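Local structure of ecto-NAD+ glycohydrolase (CD38 molecule) (Bos taurus, 3GC6) at residues Q84-T90 against V165-N170; E96-R101 against Q242-R246; W150-E155 against I182-Q187; W200-D204 against N237-F243. The protein is an ectoenzyme of the ADP-ribosyl cyclase family, a disulfide-rich glycoprotein whose fold pairs a helical part with a parallel beta sheet flanked by helices. The protein carries 1 engineered substitution. All blocks are in the same frame, centred on the assembly; numbering follows the deposited sequence.

Contact 1 of 4, residues Q84-T90 against V165-N170. With NAG (2-acetamido-2-deoxy-beta-D-glucopyranose), chain C.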
# COMPACT_ATOMS: atom_id res chain seq x y z
N GLN A 84 -5.24 17.22 -12.87
CA GLN A 84 -6.50 17.29 -12.14
C GLN A 84 -7.69 17.65 -13.03
O GLN A 84 -7.59 18.59 -13.86
CB GLN A 84 -6.37 18.34 -11.03
CG GLN A 84 -7.48 18.32 -9.98
CD GLN A 84 -7.02 18.99 -8.69
OE1 GLN A 84 -5.81 19.13 -8.44
NE2 GLN A 84 -7.97 19.41 -7.88
N VAL A 85 -8.80 16.92 -12.85
CA VAL A 85 -10.03 17.14 -13.58
C VAL A 85 -11.18 17.47 -12.63
O VAL A 85 -11.37 16.77 -11.60
CB VAL A 85 -10.41 15.87 -14.35
CG1 VAL A 85 -11.79 16.03 -14.99
CG2 VAL A 85 -9.34 15.62 -15.45
N PHE A 86 -11.94 18.52 -12.95
CA PHE A 86 -13.19 18.87 -12.27
C PHE A 86 -14.32 18.58 -13.24
O PHE A 86 -14.10 18.48 -14.45
CB PHE A 86 -13.20 20.37 -11.96
CG PHE A 86 -12.17 20.78 -10.97
CD1 PHE A 86 -12.51 20.92 -9.61
CD2 PHE A 86 -10.85 20.99 -11.37
CE1 PHE A 86 -11.52 21.30 -8.66
CE2 PHE A 86 -9.87 21.36 -10.44
CZ PHE A 86 -10.20 21.52 -9.09
N TRP A 87 -15.52 18.41 -12.70
CA TRP A 87 -16.64 18.11 -13.58
C TRP A 87 -17.93 18.51 -12.89
O TRP A 87 -17.99 18.62 -11.67
CB TRP A 87 -16.66 16.61 -13.95
CG TRP A 87 -16.84 15.70 -12.74
CD1 TRP A 87 -15.86 15.19 -11.91
CD2 TRP A 87 -18.07 15.21 -12.23
NE1 TRP A 87 -16.42 14.41 -10.90
CE2 TRP A 87 -17.79 14.42 -11.08
CE3 TRP A 87 -19.41 15.38 -12.63
CZ2 TRP A 87 -18.80 13.78 -10.35
CZ3 TRP A 87 -20.41 14.76 -11.89
CH2 TRP A 87 -20.10 13.98 -10.75
N SER A 88 -18.96 18.74 -13.71
CA SER A 88 -20.26 19.05 -13.13
C SER A 88 -21.32 18.65 -14.13
O SER A 88 -21.28 19.10 -15.28
CB SER A 88 -20.35 20.57 -12.86
OG SER A 88 -21.53 20.92 -12.14
N LYS A 89 -22.23 17.77 -13.70
CA LYS A 89 -23.34 17.28 -14.55
C LYS A 89 -22.89 16.40 -15.71
O LYS A 89 -23.66 16.13 -16.63
CB LYS A 89 -24.23 18.42 -15.07
CG LYS A 89 -24.51 19.56 -14.06
CD LYS A 89 -25.16 19.04 -12.80
CE LYS A 89 -25.45 20.17 -11.77
NZ LYS A 89 -26.37 21.24 -12.25
N THR A 90 -21.65 15.90 -15.65
CA THR A 90 -21.05 15.10 -16.73
C THR A 90 -20.35 13.86 -16.13
O THR A 90 -19.29 13.45 -16.61
CB THR A 90 -19.97 15.92 -17.46
OG1 THR A 90 -19.07 16.42 -16.46
CG2 THR A 90 -20.61 17.09 -18.21
N VAL A 165 -5.55 22.99 -14.82
CA VAL A 165 -6.67 22.10 -14.45
C VAL A 165 -7.72 22.11 -15.56
O VAL A 165 -7.82 23.09 -16.31
CB VAL A 165 -7.34 22.45 -13.09
CG1 VAL A 165 -6.28 22.47 -11.97
CG2 VAL A 165 -8.05 23.77 -13.16
N ARG A 166 -8.49 21.03 -15.66
CA ARG A 166 -9.49 20.90 -16.72
C ARG A 166 -10.84 20.66 -16.07
O ARG A 166 -10.94 20.00 -15.04
CB ARG A 166 -9.11 19.74 -17.66
CG ARG A 166 -7.78 20.03 -18.39
CD ARG A 166 -7.01 18.80 -18.85
NE ARG A 166 -5.90 19.26 -19.70
CZ ARG A 166 -4.66 19.42 -19.26
NH1 ARG A 166 -4.37 19.12 -18.00
NH2 ARG A 166 -3.70 19.86 -20.09
N VAL A 167 -11.89 21.31 -16.58
CA VAL A 167 -13.25 20.95 -16.15
C VAL A 167 -14.09 20.50 -17.34
O VAL A 167 -14.01 21.07 -18.43
CB VAL A 167 -13.99 22.09 -15.38
CG1 VAL A 167 -14.14 23.34 -16.25
CG2 VAL A 167 -15.35 21.63 -14.88
N VAL A 168 -14.88 19.45 -17.11
CA VAL A 168 -15.79 18.91 -18.13
C VAL A 168 -17.22 19.31 -17.76
O VAL A 168 -17.75 18.90 -16.72
CB VAL A 168 -15.71 17.39 -18.14
CG1 VAL A 168 -16.57 16.80 -19.25
CG2 VAL A 168 -14.26 16.95 -18.35
N LEU A 169 -17.84 20.10 -18.64
CA LEU A 169 -19.17 20.63 -18.41
C LEU A 169 -20.15 20.18 -19.51
O LEU A 169 -19.72 19.74 -20.57
CB LEU A 169 -19.11 22.16 -18.35
CG LEU A 169 -18.25 22.70 -17.22
CD1 LEU A 169 -18.20 24.23 -17.28
CD2 LEU A 169 -18.80 22.30 -15.84
N ASN A 170 -21.44 20.30 -19.21
CA ASN A 170 -22.48 19.70 -20.05
C ASN A 170 -23.11 20.72 -20.99
O ASN A 170 -23.91 21.54 -20.55
CB ASN A 170 -23.55 19.11 -19.14
CG ASN A 170 -24.46 18.14 -19.86
OD1 ASN A 170 -24.83 18.36 -21.02
ND2 ASN A 170 -24.80 17.04 -19.17
C1 NAG C . -25.87 16.17 -19.68
C2 NAG C . -25.17 14.83 -19.97
C3 NAG C . -26.23 13.74 -20.20
C4 NAG C . -27.35 13.73 -19.15
C5 NAG C . -27.87 15.15 -18.94
C6 NAG C . -28.92 15.26 -17.82
C7 NAG C . -22.96 14.94 -21.03
C8 NAG C . -22.20 15.24 -22.29
N2 NAG C . -24.30 14.92 -21.15
O3 NAG C . -25.62 12.47 -20.31
O4 NAG C . -28.43 12.88 -19.59
O5 NAG C . -26.77 15.97 -18.60
O6 NAG C . -28.43 14.67 -16.63
O7 NAG C . -22.36 14.72 -19.98
O HOH W 1 -5.53 18.87 -15.72
O HOH W 2 -22.41 21.12 -16.71
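Four backbone hydrogen bonds knit residues 84-90 to 165-170. R166 N donates to Q84 O (3.2 Å), F86 N to R166 O (2.7 Å), V168 N to F86 O (2.9 Å) and S88 N to V168 O (3.2 Å). R166, F86 and V168 each bond through both N and O, the staggered pattern of a parallel pair, with strand axes 18° apart. Beyond S88 side chains take over: T90 OG1 donates to V168 O at 2.8 Å, and N170 ND2 to K89 O at 2.9 Å. Water 2 fills the widening gap, accepting from N170 N (2.8 Å) and lying 2.7 Å from S88 O. N170 ND2 is also bonded to C1 of the NAG (1.5 Å), while N170 OD1 accepts from S172 N. Packing occupies both faces. F86 and V167 share one, with F86 CB 3.8 Å from V167 CG2 and F183 of helix 182-187 lying against both; V85 and V168 share the other, V85 CG1 to V168 CG2 being 4.3 Å, beneath helix 91-101. The glycosylated amide nitrogen still donates to K89 O, so the sugar's attachment point is tied to both segments.

Contact 2 of 4, residues E96-R101 against Q242-R246. With SO4 (sulfate ion), chain F.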
# COMPACT_ATOMS: atom_id res chain seq x y z
N GLU A 96 -14.81 8.80 -17.89
CA GLU A 96 -14.23 8.16 -19.09
C GLU A 96 -13.01 8.95 -19.58
O GLU A 96 -11.95 8.38 -19.87
CB GLU A 96 -15.28 8.00 -20.19
CG GLU A 96 -14.77 7.31 -21.47
CD GLU A 96 -14.27 5.88 -21.25
OE1 GLU A 96 -14.58 5.27 -20.20
OE2 GLU A 96 -13.57 5.38 -22.18
N TYR A 97 -13.16 10.27 -19.66
CA TYR A 97 -12.05 11.12 -20.10
C TYR A 97 -10.85 10.96 -19.16
O TYR A 97 -9.72 10.78 -19.62
CB TYR A 97 -12.54 12.57 -20.11
CG TYR A 97 -11.49 13.65 -20.23
CD1 TYR A 97 -10.85 13.90 -21.44
CD2 TYR A 97 -11.23 14.50 -19.16
CE1 TYR A 97 -9.93 14.95 -21.57
CE2 TYR A 97 -10.32 15.54 -19.29
CZ TYR A 97 -9.66 15.74 -20.47
OH TYR A 97 -8.76 16.78 -20.58
N ALA A 98 -11.08 11.02 -17.85
CA ALA A 98 -9.98 10.90 -16.91
C ALA A 98 -9.30 9.56 -17.06
O ALA A 98 -8.08 9.50 -17.00
CB ALA A 98 -10.45 11.10 -15.49
N LYS A 99 -10.09 8.50 -17.27
CA LYS A 99 -9.52 7.14 -17.44
C LYS A 99 -8.65 7.08 -18.70
O LYS A 99 -7.50 6.61 -18.67
CB LYS A 99 -10.64 6.10 -17.46
CG LYS A 99 -11.21 5.91 -16.08
CD LYS A 99 -12.21 4.77 -15.94
CE LYS A 99 -13.64 5.29 -16.14
NZ LYS A 99 -14.52 5.02 -14.96
N ARG A 100 -9.18 7.57 -19.82
CA ARG A 100 -8.46 7.47 -21.08
C ARG A 100 -7.18 8.30 -21.05
O ARG A 100 -6.16 7.91 -21.66
CB ARG A 100 -9.35 7.95 -22.24
CG ARG A 100 -10.60 7.09 -22.47
CD ARG A 100 -10.29 5.74 -23.16
NE ARG A 100 -9.52 4.83 -22.32
CZ ARG A 100 -10.02 4.11 -21.31
NH1 ARG A 100 -11.31 4.17 -21.01
NH2 ARG A 100 -9.22 3.32 -20.60
N ARG A 101 -7.21 9.41 -20.33
CA ARG A 101 -6.10 10.36 -20.32
C ARG A 101 -5.18 10.21 -19.09
O ARG A 101 -4.21 10.96 -18.97
CB ARG A 101 -6.59 11.82 -20.40
CG ARG A 101 -7.49 12.12 -21.59
CD ARG A 101 -6.69 12.31 -22.85
NE ARG A 101 -7.52 12.64 -24.02
CZ ARG A 101 -7.53 13.82 -24.62
NH1 ARG A 101 -6.76 14.80 -24.16
NH2 ARG A 101 -8.29 14.02 -25.71
N GLN A 242 -15.82 13.86 -30.29
CA GLN A 242 -14.87 14.91 -30.70
C GLN A 242 -14.00 15.32 -29.51
O GLN A 242 -12.79 15.48 -29.65
CB GLN A 242 -15.60 16.15 -31.23
CG GLN A 242 -16.29 15.89 -32.56
CD GLN A 242 -17.13 17.03 -33.00
OE1 GLN A 242 -17.84 17.66 -32.21
NE2 GLN A 242 -17.07 17.32 -34.30
N PHE A 243 -14.62 15.44 -28.34
CA PHE A 243 -13.90 15.83 -27.13
C PHE A 243 -12.84 14.79 -26.78
O PHE A 243 -11.66 15.11 -26.53
CB PHE A 243 -14.91 15.96 -25.98
CG PHE A 243 -14.29 16.11 -24.61
CD1 PHE A 243 -13.46 17.18 -24.32
CD2 PHE A 243 -14.56 15.18 -23.61
CE1 PHE A 243 -12.89 17.34 -23.08
CE2 PHE A 243 -13.98 15.31 -22.34
CZ PHE A 243 -13.14 16.38 -22.07
N LEU A 244 -13.25 13.53 -26.77
CA LEU A 244 -12.31 12.47 -26.37
C LEU A 244 -11.12 12.35 -27.34
O LEU A 244 -10.01 11.92 -26.94
CB LEU A 244 -13.06 11.12 -26.26
CG LEU A 244 -14.00 11.05 -25.06
CD1 LEU A 244 -14.85 9.79 -25.18
CD2 LEU A 244 -13.26 11.10 -23.71
N GLN A 245 -11.35 12.70 -28.60
CA GLN A 245 -10.30 12.59 -29.65
C GLN A 245 -9.52 13.90 -29.91
O GLN A 245 -8.70 13.97 -30.85
CB GLN A 245 -10.92 12.07 -30.96
CG GLN A 245 -11.51 10.65 -30.84
CD GLN A 245 -12.03 10.09 -32.18
OE1 GLN A 245 -12.44 10.85 -33.07
NE2 GLN A 245 -12.01 8.76 -32.32
N ARG A 246 -9.79 14.92 -29.11
CA ARG A 246 -9.10 16.21 -29.25
C ARG A 246 -7.59 16.04 -29.09
O ARG A 246 -7.13 15.50 -28.08
CB ARG A 246 -9.62 17.22 -28.23
CG ARG A 246 -10.83 18.00 -28.69
CD ARG A 246 -10.54 18.82 -29.94
NE ARG A 246 -9.86 20.08 -29.63
CZ ARG A 246 -10.48 21.25 -29.48
NH1 ARG A 246 -11.80 21.33 -29.62
NH2 ARG A 246 -9.78 22.34 -29.20
S SO4 F . -6.10 2.23 -22.52
O1 SO4 F . -6.38 3.55 -21.96
O2 SO4 F . -4.85 2.24 -23.26
O3 SO4 F . -6.03 1.26 -21.43
O4 SO4 F . -7.20 1.88 -23.43
O HOH W 3 -9.13 10.54 -24.61
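The 96-101 segment is the C-terminal part of helix 91-101, with R100 N and R101 N bonded back to E96 O and Y97 O (both 2.9 Å); residues 242-244 finish the last helix of the chain, and Q245 leaves helical geometry. The backbones come nearest at Y97 and L244, CA atoms 6.4 Å apart. R101 reaches carbonyls at the end of the last helix: its NH2 donates to L244 O at 3.0 Å and, weakly, to R246 O at 3.0 Å. Water 3 accepts from R101 NE (2.7 Å) and donates to L244 O (2.8 Å), giving that carbonyl a second donor. Both helices lie over the same face of the parallel sheet, as in an alpha/beta fold with helical layers, and Y97 and F243 both rest on V168 of strand 164-170. Their rings meet obliquely, with centroids 4.6 Å apart and F243 CZ 3.4 Å from Y97 CD1 over one face of the tyrosine. L244 CD2 sits at the tyrosine's edge, 4.0 Å from Y97 CB.

Contact 3 of 4, residues W150-E155 against I182-Q187. Engineered in segment 182-187: Q187 (natural residue Glu). With SO4 (sulfate ion), chain G.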
# COMPACT_ATOMS: atom_id res chain seq x y z
N TRP A 150 -18.29 15.46 1.14
CA TRP A 150 -17.95 15.82 -0.25
C TRP A 150 -17.61 17.32 -0.33
O TRP A 150 -16.81 17.72 -1.18
CB TRP A 150 -19.10 15.43 -1.19
CG TRP A 150 -19.14 13.96 -1.37
CD1 TRP A 150 -20.09 13.10 -0.88
CD2 TRP A 150 -18.21 13.15 -2.10
NE1 TRP A 150 -19.80 11.79 -1.24
CE2 TRP A 150 -18.63 11.80 -1.99
CE3 TRP A 150 -17.02 13.42 -2.80
CZ2 TRP A 150 -17.92 10.74 -2.60
CZ3 TRP A 150 -16.32 12.38 -3.38
CH2 TRP A 150 -16.77 11.04 -3.29
N GLU A 151 -18.22 18.13 0.53
CA GLU A 151 -17.93 19.56 0.54
C GLU A 151 -16.48 19.77 0.97
O GLU A 151 -15.72 20.50 0.30
CB GLU A 151 -18.94 20.28 1.46
CG GLU A 151 -18.58 21.59 2.09
CD GLU A 151 -19.52 21.83 3.30
OE1 GLU A 151 -20.75 21.66 3.14
OE2 GLU A 151 -19.04 22.11 4.42
N VAL A 152 -16.05 19.16 2.08
CA VAL A 152 -14.70 19.44 2.55
C VAL A 152 -13.66 18.77 1.65
O VAL A 152 -12.59 19.34 1.39
CB VAL A 152 -14.50 19.08 4.05
CG1 VAL A 152 -14.73 17.64 4.28
CG2 VAL A 152 -13.10 19.54 4.52
N LEU A 153 -13.97 17.58 1.16
CA LEU A 153 -13.04 16.95 0.21
C LEU A 153 -12.88 17.84 -1.01
O LEU A 153 -11.76 18.01 -1.53
CB LEU A 153 -13.48 15.55 -0.22
CG LEU A 153 -12.34 14.63 -0.68
CD1 LEU A 153 -11.40 14.25 0.49
CD2 LEU A 153 -12.92 13.40 -1.37
N SER A 154 -13.99 18.37 -1.49
CA SER A 154 -13.97 19.27 -2.68
C SER A 154 -13.12 20.50 -2.44
O SER A 154 -12.36 20.94 -3.32
CB SER A 154 -15.40 19.73 -3.02
OG SER A 154 -16.14 18.68 -3.59
N GLU A 155 -13.28 21.12 -1.27
CA GLU A 155 -12.47 22.31 -0.92
C GLU A 155 -11.00 22.01 -0.94
O GLU A 155 -10.21 22.77 -1.50
CB GLU A 155 -12.85 22.83 0.48
CG GLU A 155 -14.25 23.39 0.53
CD GLU A 155 -14.59 24.01 1.88
OE1 GLU A 155 -13.92 23.69 2.88
OE2 GLU A 155 -15.56 24.81 1.94
N ILE A 182 -22.05 21.63 -6.60
CA ILE A 182 -20.86 21.54 -5.76
C ILE A 182 -19.65 22.17 -6.47
O ILE A 182 -18.79 22.78 -5.85
CB ILE A 182 -20.57 20.09 -5.26
CG1 ILE A 182 -19.49 20.09 -4.18
CG2 ILE A 182 -20.27 19.12 -6.43
CD1 ILE A 182 -19.53 18.83 -3.33
N PHE A 183 -19.59 22.01 -7.79
CA PHE A 183 -18.50 22.61 -8.54
C PHE A 183 -18.56 24.14 -8.43
O PHE A 183 -17.55 24.83 -8.20
CB PHE A 183 -18.51 22.20 -10.02
CG PHE A 183 -17.52 22.98 -10.85
CD1 PHE A 183 -16.17 22.80 -10.67
CD2 PHE A 183 -17.97 23.91 -11.77
CE1 PHE A 183 -15.23 23.54 -11.40
CE2 PHE A 183 -17.07 24.65 -12.54
CZ PHE A 183 -15.68 24.47 -12.35
N GLY A 184 -19.76 24.69 -8.57
CA GLY A 184 -19.90 26.14 -8.62
C GLY A 184 -19.84 26.79 -7.24
O GLY A 184 -19.41 27.93 -7.11
N ARG A 185 -20.31 26.07 -6.23
CA ARG A 185 -20.43 26.65 -4.89
C ARG A 185 -19.17 26.43 -4.05
O ARG A 185 -18.77 27.32 -3.26
CB ARG A 185 -21.64 26.02 -4.18
CG ARG A 185 -21.83 26.46 -2.73
CD ARG A 185 -22.99 25.71 -2.03
NE ARG A 185 -22.82 24.25 -2.00
CZ ARG A 185 -23.47 23.44 -2.84
NH1 ARG A 185 -24.29 23.96 -3.73
NH2 ARG A 185 -23.30 22.12 -2.80
N VAL A 186 -18.52 25.27 -4.24
CA VAL A 186 -17.43 24.85 -3.38
C VAL A 186 -16.08 24.74 -4.11
O VAL A 186 -15.04 25.13 -3.57
CB VAL A 186 -17.74 23.49 -2.68
CG1 VAL A 186 -16.60 23.12 -1.76
CG2 VAL A 186 -19.04 23.56 -1.91
N GLN A 187 -16.10 24.19 -5.32
CA GLN A 187 -14.79 23.92 -5.97
C GLN A 187 -14.22 25.15 -6.65
O GLN A 187 -13.13 25.60 -6.30
CB GLN A 187 -14.91 22.74 -6.91
CG GLN A 187 -15.27 21.44 -6.18
CD GLN A 187 -15.68 20.31 -7.10
OE1 GLN A 187 -15.62 20.41 -8.32
NE2 GLN A 187 -16.07 19.17 -6.50
S SO4 G . -24.22 18.71 -8.10
O1 SO4 G . -23.64 19.52 -7.03
O2 SO4 G . -24.12 17.31 -7.72
O3 SO4 G . -25.62 19.12 -8.21
O4 SO4 G . -23.56 18.95 -9.38
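One direct hydrogen bond links the two helical segments: Q187 NE2 donates to S154 OG at 3.0 Å, nearly straight at 170°. Q187 is an engineered residue in place of the natural glutamate, so this amide donor belongs to the variant. The serine hydroxyl is itself a donor, giving its hydrogen to W150 O one turn back in its helix (2.7 Å), and a short chain Q187 NE2, S154 OG, W150 O results. Packing makes up the rest. V186 points at the 150-155 helix and places CG1 3.4 Å from E151 O, 3.8 Å from S154 CB and 3.3 Å from E155 CG. I182 CD1 lies 3.6 Å from W150 O, 4.0 Å from W150 CB and 3.4 Å from S154 OG. Small S154 thus faces both branched side chains, and the helix axes approach to 9.3 Å while crossing at -67°. I182 O accepts from both V186 N (3.0 Å) and Q187 N (3.1 Å), the latter closing a wider pi-type turn. At the start of that helix, I182 N donates to a sulfate oxygen, O1, at 2.7 Å. Charged E155 turns its carboxylate to K65, outside the interface. The contact therefore joins helices 145-159 and 182-187 through two branched side chains set against the backbone and S154 of the first, beside a short hydrogen-bond chain, with neither glutamate of 150-155 pairing its charge across it.

Contact 4 of 4, residues W200-D204 against N237-F243. With NAG (2-acetamido-2-deoxy-beta-D-glucopyranose), chain C.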
# COMPACT_ATOMS: atom_id res chain seq x y z
N TRP A 200 -14.31 22.54 -20.97
CA TRP A 200 -14.77 21.91 -22.18
C TRP A 200 -16.28 21.69 -22.04
O TRP A 200 -16.71 20.97 -21.13
CB TRP A 200 -14.05 20.56 -22.30
CG TRP A 200 -12.56 20.72 -22.45
CD1 TRP A 200 -11.62 20.77 -21.45
CD2 TRP A 200 -11.84 20.84 -23.68
NE1 TRP A 200 -10.35 20.93 -21.99
CE2 TRP A 200 -10.47 20.99 -23.36
CE3 TRP A 200 -12.23 20.86 -25.02
CZ2 TRP A 200 -9.48 21.13 -24.34
CZ3 TRP A 200 -11.24 21.00 -26.01
CH2 TRP A 200 -9.88 21.14 -25.66
N LEU A 201 -17.09 22.32 -22.90
CA LEU A 201 -18.54 22.12 -22.84
C LEU A 201 -18.92 21.11 -23.93
O LEU A 201 -18.82 21.43 -25.11
CB LEU A 201 -19.30 23.44 -23.10
CG LEU A 201 -19.43 24.37 -21.88
CD1 LEU A 201 -18.07 24.84 -21.39
CD2 LEU A 201 -20.31 25.56 -22.25
N VAL A 202 -19.36 19.94 -23.49
CA VAL A 202 -19.51 18.79 -24.38
C VAL A 202 -21.00 18.45 -24.47
O VAL A 202 -21.70 18.39 -23.46
CB VAL A 202 -18.68 17.58 -23.83
CG1 VAL A 202 -18.78 16.41 -24.82
CG2 VAL A 202 -17.21 17.99 -23.68
N HIS A 203 -21.49 18.25 -25.70
CA HIS A 203 -22.90 17.98 -25.89
C HIS A 203 -23.09 16.55 -26.35
O HIS A 203 -22.15 15.89 -26.81
CB HIS A 203 -23.54 18.95 -26.93
CG HIS A 203 -23.00 18.81 -28.32
ND1 HIS A 203 -23.39 17.79 -29.17
CD2 HIS A 203 -22.09 19.54 -28.99
CE1 HIS A 203 -22.73 17.92 -30.32
NE2 HIS A 203 -21.94 18.97 -30.23
N ASP A 204 -24.32 16.08 -26.22
CA ASP A 204 -24.62 14.71 -26.58
C ASP A 204 -24.72 14.50 -28.08
O ASP A 204 -25.11 15.41 -28.80
CB ASP A 204 -25.84 14.26 -25.81
CG ASP A 204 -25.51 14.05 -24.35
OD1 ASP A 204 -24.73 13.12 -24.07
OD2 ASP A 204 -25.98 14.83 -23.50
N ASN A 237 -18.96 23.41 -28.39
CA ASN A 237 -19.46 22.84 -29.63
C ASN A 237 -18.71 21.58 -29.99
O ASN A 237 -18.22 21.44 -31.11
CB ASN A 237 -19.39 23.88 -30.76
CG ASN A 237 -20.37 23.54 -31.88
OD1 ASN A 237 -21.31 22.76 -31.68
ND2 ASN A 237 -20.14 24.10 -33.05
N LEU A 238 -18.56 20.69 -29.01
CA LEU A 238 -17.89 19.39 -29.20
C LEU A 238 -18.81 18.28 -28.75
O LEU A 238 -19.39 18.35 -27.67
CB LEU A 238 -16.61 19.30 -28.31
CG LEU A 238 -15.43 20.18 -28.66
CD1 LEU A 238 -14.43 20.13 -27.51
CD2 LEU A 238 -14.76 19.73 -29.96
N SER A 239 -18.92 17.22 -29.55
CA SER A 239 -19.63 16.03 -29.10
C SER A 239 -18.71 15.26 -28.17
O SER A 239 -17.49 15.53 -28.10
CB SER A 239 -19.97 15.13 -30.31
OG SER A 239 -18.77 14.64 -30.88
N ARG A 240 -19.25 14.24 -27.51
CA ARG A 240 -18.41 13.36 -26.69
C ARG A 240 -17.21 12.79 -27.45
O ARG A 240 -16.08 12.80 -26.97
CB ARG A 240 -19.23 12.21 -26.11
CG ARG A 240 -20.28 12.65 -25.12
CD ARG A 240 -20.99 11.43 -24.54
NE ARG A 240 -22.25 11.78 -23.89
CZ ARG A 240 -22.53 11.52 -22.62
NH1 ARG A 240 -21.64 10.89 -21.85
NH2 ARG A 240 -23.70 11.89 -22.12
N ASP A 241 -17.46 12.25 -28.65
CA ASP A 241 -16.36 11.64 -29.41
C ASP A 241 -15.35 12.68 -29.87
O ASP A 241 -14.14 12.41 -29.85
CB ASP A 241 -16.89 10.86 -30.61
CG ASP A 241 -17.66 9.61 -30.20
OD1 ASP A 241 -17.55 9.18 -29.03
OD2 ASP A 241 -18.36 9.03 -31.07
N GLN A 242 -15.82 13.86 -30.29
CA GLN A 242 -14.87 14.91 -30.70
C GLN A 242 -14.00 15.32 -29.51
O GLN A 242 -12.79 15.48 -29.65
CB GLN A 242 -15.60 16.15 -31.23
CG GLN A 242 -16.29 15.89 -32.56
CD GLN A 242 -17.13 17.03 -33.00
OE1 GLN A 242 -17.84 17.66 -32.21
NE2 GLN A 242 -17.07 17.32 -34.30
N PHE A 243 -14.62 15.44 -28.34
CA PHE A 243 -13.90 15.83 -27.13
C PHE A 243 -12.84 14.79 -26.78
O PHE A 243 -11.66 15.11 -26.53
CB PHE A 243 -14.91 15.96 -25.98
CG PHE A 243 -14.29 16.11 -24.61
CD1 PHE A 243 -13.46 17.18 -24.32
CD2 PHE A 243 -14.56 15.18 -23.61
CE1 PHE A 243 -12.89 17.34 -23.08
CE2 PHE A 243 -13.98 15.31 -22.34
CZ PHE A 243 -13.14 16.38 -22.07
C1 NAG C . -25.87 16.17 -19.68
C2 NAG C . -25.17 14.83 -19.97
C3 NAG C . -26.23 13.74 -20.20
C4 NAG C . -27.35 13.73 -19.15
C5 NAG C . -27.87 15.15 -18.94
C6 NAG C . -28.92 15.26 -17.82
C7 NAG C . -22.96 14.94 -21.03
C8 NAG C . -22.20 15.24 -22.29
N2 NAG C . -24.30 14.92 -21.15
O3 NAG C . -25.62 12.47 -20.31
O4 NAG C . -28.43 12.88 -19.59
O5 NAG C . -26.77 15.97 -18.60
O6 NAG C . -28.43 14.67 -16.63
O7 NAG C . -22.36 14.72 -19.98
O HOH W 4 -20.96 21.56 -26.86
O HOH W 5 -20.18 18.99 -32.52
O HOH W 6 -21.85 13.35 -27.75
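Strand 196-203, helix 216-227 and strand 231-239 form a beta-alpha-beta unit, and this contact lies where its two parallel strands end and the final helix begins. H203 N donates to L238 O at 2.9 Å; R240 N reaches H203 O weakly (3.4 Å), and water 6 bridges the same two atoms. S239 then caps the helix: Q242 N donates to S239 OG (3.1 Å) and S239 N to Q242 OE1 (2.9 Å), a capping box. On the next residue, R240 forms a salt bridge with D204, its NH2 2.5 Å and NE 2.8 Å from D204 OD1. D204 OD2 accepts from N2 of the NAG (2.9 Å), which is carried by N170. The apolar side gathers W200, V202, L238 and F243: V202 CG2 makes a CH-pi contact over the F243 ring, 3.9 Å from its centroid, and W200 CE3 lies 3.4 Å from L238 CD1. Adjacent parallel strands joined through a helix are typical of the beta-alpha-beta unit of alpha/beta folds.

In the fold
Of the elements in these contacts, strand 85-88 comes first, followed directly by helix 91-101. Contact 1 closes a loop of 74 residues when strand 164-170 pairs with strand 85-88; contact 2 opens inside that loop and closes only at the C terminus, so the two cross. Contact 3 also crosses contact 1, since helix 145-159 precedes strand 164-170 and helix 182-187 follows it, yet it is nested within contact 2. Contact 4 starts after contacts 1 and 3 have closed and ends on the same final helix as contact 2, sharing Q242 and F243. Contacts 1 and 4 are joined through neighbouring strands 164-170 and 196-203; contacts 2 and 3 pack against contact 1 from opposite faces of the sheet.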